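Local coordinates for protein catalase (Bacillus pumilus, PDB 4QOM) that probably breaks hydrogen peroxide down to water and oxygen at a buried haem, and here also holds benzene-1,2,3-triol beside that haem, at residues 134-139 against 175-180. Numbering follows the deposited sequence.
Sequences IFFIRD and THMLTW. With PYG (benzene-1,2,3-triol), chain H; HEM (protoporphyrin IX containing Fe), chain E.
The distal wall of the haem pocket is backed here by a helix: Phe135 and Phe136 border the bound benzene-1,2,3-triol, and Met177 packs behind them. Phe135 meets the triol edge on, CE1 3.3 Å from its C3, while the haem methyl CMC lies over the rim of one ring face and Phe136 CD1 over the other face. Met177, long and flexible, suits the second layer. With CG anti to the backbone N (chi1 180°) and a bend at the next bond (chi2 74°), it lays CG over the Phe136 ring, 3.6 Å from the centroid, a CH-pi contact joined by a Met-aromatic one from SD. Leu178 CD2 meets that ring's edge at CE2. Cut back to alanine, Phe136 would probably leave Met177 CG without its aromatic face and the triol's C4 without a neighbour. Branched Ile134 runs past Met177 in the opposite direction, its O 3.2 Å from SD. Ile134 CD1 makes a CH-pi contact over the His176 ring (3.4 Å to the centroid) and touches Trp180 CD1. A water donates to Phe135 O and accepts from Met177 N. Helix 143-150 packs against Phe135 and Phe136, helix 161-169 against Phe136 and Leu178, and helix 423-431 against His176, whose ND1 is hydrogen-bonded to Thr282 O.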
# COMPACT_ATOMS: atom_id res chain seq x y z
N ILE A 134 -35.02 -3.50 5.83
CA ILE A 134 -34.70 -4.89 5.49
C ILE A 134 -33.60 -4.91 4.44
O ILE A 134 -33.14 -3.88 4.01
CB ILE A 134 -35.93 -5.63 4.96
CG1 ILE A 134 -36.58 -4.83 3.81
CG2 ILE A 134 -36.94 -5.82 6.07
CD1 ILE A 134 -37.63 -5.58 3.08
N PHE A 135 -33.20 -6.10 4.02
CA PHE A 135 -32.19 -6.22 2.99
C PHE A 135 -32.61 -7.25 1.92
O PHE A 135 -33.59 -7.99 2.10
CB PHE A 135 -30.85 -6.61 3.66
CG PHE A 135 -29.65 -6.08 2.93
CD1 PHE A 135 -29.47 -4.76 2.87
CD2 PHE A 135 -28.73 -6.93 2.36
CE1 PHE A 135 -28.34 -4.24 2.24
CE2 PHE A 135 -27.61 -6.43 1.69
CZ PHE A 135 -27.43 -5.09 1.62
N PHE A 136 -31.88 -7.30 0.85
CA PHE A 136 -32.13 -8.12 -0.34
C PHE A 136 -31.77 -9.58 -0.11
O PHE A 136 -32.29 -10.44 -0.78
CB PHE A 136 -31.17 -7.72 -1.44
CG PHE A 136 -31.23 -6.27 -1.84
CD1 PHE A 136 -30.35 -5.33 -1.27
CD2 PHE A 136 -32.08 -5.86 -2.85
CE1 PHE A 136 -30.37 -4.01 -1.64
CE2 PHE A 136 -32.09 -4.52 -3.27
CZ PHE A 136 -31.23 -3.61 -2.66
N ILE A 137 -30.81 -9.81 0.78
CA ILE A 137 -30.25 -11.13 1.02
C ILE A 137 -30.12 -11.38 2.53
O ILE A 137 -30.29 -10.47 3.35
CB ILE A 137 -28.88 -11.34 0.33
CG1 ILE A 137 -27.87 -10.25 0.77
CG2 ILE A 137 -29.00 -11.38 -1.19
CD1 ILE A 137 -26.44 -10.54 0.39
N ARG A 138 -29.91 -12.64 2.90
CA ARG A 138 -29.87 -13.04 4.30
C ARG A 138 -28.60 -13.79 4.71
O ARG A 138 -28.50 -14.24 5.84
CB ARG A 138 -31.09 -13.94 4.68
CG ARG A 138 -31.14 -15.24 3.89
CD ARG A 138 -32.19 -16.22 4.45
NE ARG A 138 -33.51 -15.72 4.35
CZ ARG A 138 -34.47 -16.12 3.50
NH1 ARG A 138 -34.24 -17.01 2.54
NH2 ARG A 138 -35.65 -15.60 3.63
N ASP A 139 -27.59 -13.89 3.79
CA ASP A 139 -26.37 -14.54 4.10
C ASP A 139 -25.21 -13.76 3.44
O ASP A 139 -25.29 -13.52 2.29
CB ASP A 139 -26.36 -15.99 3.61
CG ASP A 139 -25.20 -16.79 4.16
OD1 ASP A 139 -24.01 -16.33 4.02
OD2 ASP A 139 -25.44 -17.92 4.72
N THR A 175 -37.50 -10.30 -2.49
CA THR A 175 -38.76 -9.77 -2.96
C THR A 175 -39.32 -8.68 -2.03
O THR A 175 -39.86 -7.67 -2.49
CB THR A 175 -39.78 -10.96 -3.13
OG1 THR A 175 -39.25 -11.93 -4.05
CG2 THR A 175 -41.07 -10.41 -3.75
N HIS A 176 -39.19 -8.87 -0.72
CA HIS A 176 -39.68 -7.84 0.21
C HIS A 176 -38.91 -6.57 0.01
O HIS A 176 -39.46 -5.48 -0.09
CB HIS A 176 -39.59 -8.38 1.65
CG HIS A 176 -40.26 -7.53 2.68
ND1 HIS A 176 -39.97 -7.66 4.03
CD2 HIS A 176 -41.14 -6.52 2.58
CE1 HIS A 176 -40.65 -6.75 4.71
NE2 HIS A 176 -41.38 -6.05 3.86
N MET A 177 -37.60 -6.67 -0.02
CA MET A 177 -36.75 -5.47 -0.24
C MET A 177 -37.07 -4.66 -1.50
O MET A 177 -37.19 -3.44 -1.47
CB MET A 177 -35.27 -5.85 -0.19
CG MET A 177 -34.36 -4.64 -0.42
SD MET A 177 -34.33 -3.56 1.04
CE MET A 177 -32.80 -2.63 0.82
N LEU A 178 -37.25 -5.37 -2.61
CA LEU A 178 -37.58 -4.70 -3.89
C LEU A 178 -38.91 -4.00 -3.85
O LEU A 178 -39.09 -2.98 -4.46
CB LEU A 178 -37.52 -5.71 -5.02
CG LEU A 178 -36.10 -6.32 -5.17
CD1 LEU A 178 -36.11 -7.60 -5.98
CD2 LEU A 178 -35.16 -5.29 -5.77
N THR A 179 -39.87 -4.56 -3.09
CA THR A 179 -41.17 -3.94 -2.86
C THR A 179 -41.07 -2.63 -2.08
O THR A 179 -41.88 -1.75 -2.26
CB THR A 179 -42.12 -4.97 -2.17
OG1 THR A 179 -42.14 -6.15 -2.98
CG2 THR A 179 -43.50 -4.41 -2.05
N TRP A 180 -40.04 -2.47 -1.24
CA TRP A 180 -39.78 -1.16 -0.63
C TRP A 180 -39.00 -0.23 -1.57
O TRP A 180 -39.31 0.96 -1.71
CB TRP A 180 -38.96 -1.30 0.66
CG TRP A 180 -39.67 -1.80 1.87
CD1 TRP A 180 -40.04 -3.08 2.11
CD2 TRP A 180 -39.95 -1.06 3.05
NE1 TRP A 180 -40.60 -3.16 3.36
CE2 TRP A 180 -40.56 -1.94 3.95
CE3 TRP A 180 -39.82 0.28 3.41
CZ2 TRP A 180 -40.98 -1.55 5.21
CZ3 TRP A 180 -40.22 0.66 4.70
CH2 TRP A 180 -40.85 -0.24 5.54
C1 PYG H . -24.84 -2.43 0.75
C2 PYG H . -26.14 -1.83 1.03
C3 PYG H . -27.21 -2.02 0.06
C4 PYG H . -27.02 -2.76 -1.12
C5 PYG H . -25.77 -3.32 -1.38
C6 PYG H . -24.73 -3.14 -0.47
O1 PYG H . -23.81 -2.31 1.68
O2 PYG H . -26.30 -1.13 2.14
O3 PYG H . -28.36 -1.44 0.32
CHA HEM E . -20.40 0.24 3.77
CHB HEM E . -19.98 -4.55 3.57
CHC HEM E . -24.86 -5.01 4.30
CHD HEM E . -24.88 -0.34 5.65
C1A HEM E . -19.89 -1.02 3.61
C2A HEM E . -18.55 -1.30 3.22
C3A HEM E . -18.43 -2.65 3.20
C4A HEM E . -19.69 -3.19 3.51
CMA HEM E . -17.22 -3.46 2.89
CAA HEM E . -17.46 -0.30 3.03
CBA HEM E . -16.91 0.06 4.42
CGA HEM E . -15.79 1.08 4.42
O1A HEM E . -15.51 1.72 5.50
O2A HEM E . -15.11 1.23 3.37
C1B HEM E . -21.30 -5.04 3.73
C2B HEM E . -21.59 -6.44 3.64
C3B HEM E . -22.93 -6.56 3.79
C4B HEM E . -23.48 -5.23 4.07
CMB HEM E . -20.60 -7.54 3.35
CAB HEM E . -23.73 -7.79 3.78
CBB HEM E . -23.02 -8.88 3.64
C1C HEM E . -25.29 -3.77 4.76
C2C HEM E . -26.42 -3.58 5.58
C3C HEM E . -26.45 -2.25 5.92
C4C HEM E . -25.26 -1.63 5.44
CMC HEM E . -27.47 -4.59 5.89
CAC HEM E . -27.38 -1.63 6.81
CBC HEM E . -28.10 -2.40 7.62
C1D HEM E . -23.65 0.15 5.19
C2D HEM E . -23.34 1.57 5.30
C3D HEM E . -22.11 1.75 4.76
C4D HEM E . -21.68 0.42 4.33
CMD HEM E . -24.26 2.60 5.91
CAD HEM E . -21.36 3.05 4.67
CBD HEM E . -20.72 3.43 6.03
CGD HEM E . -20.01 4.76 5.90
O1D HEM E . -20.75 5.77 5.96
O2D HEM E . -18.76 4.78 5.67
NA HEM E . -20.59 -2.17 3.79
NB HEM E . -22.42 -4.42 4.04
NC HEM E . -24.56 -2.60 4.81
ND HEM E . -22.64 -0.49 4.60
FE HEM E . -22.53 -2.36 4.34
O HOH W 1 -36.01 -8.79 0.95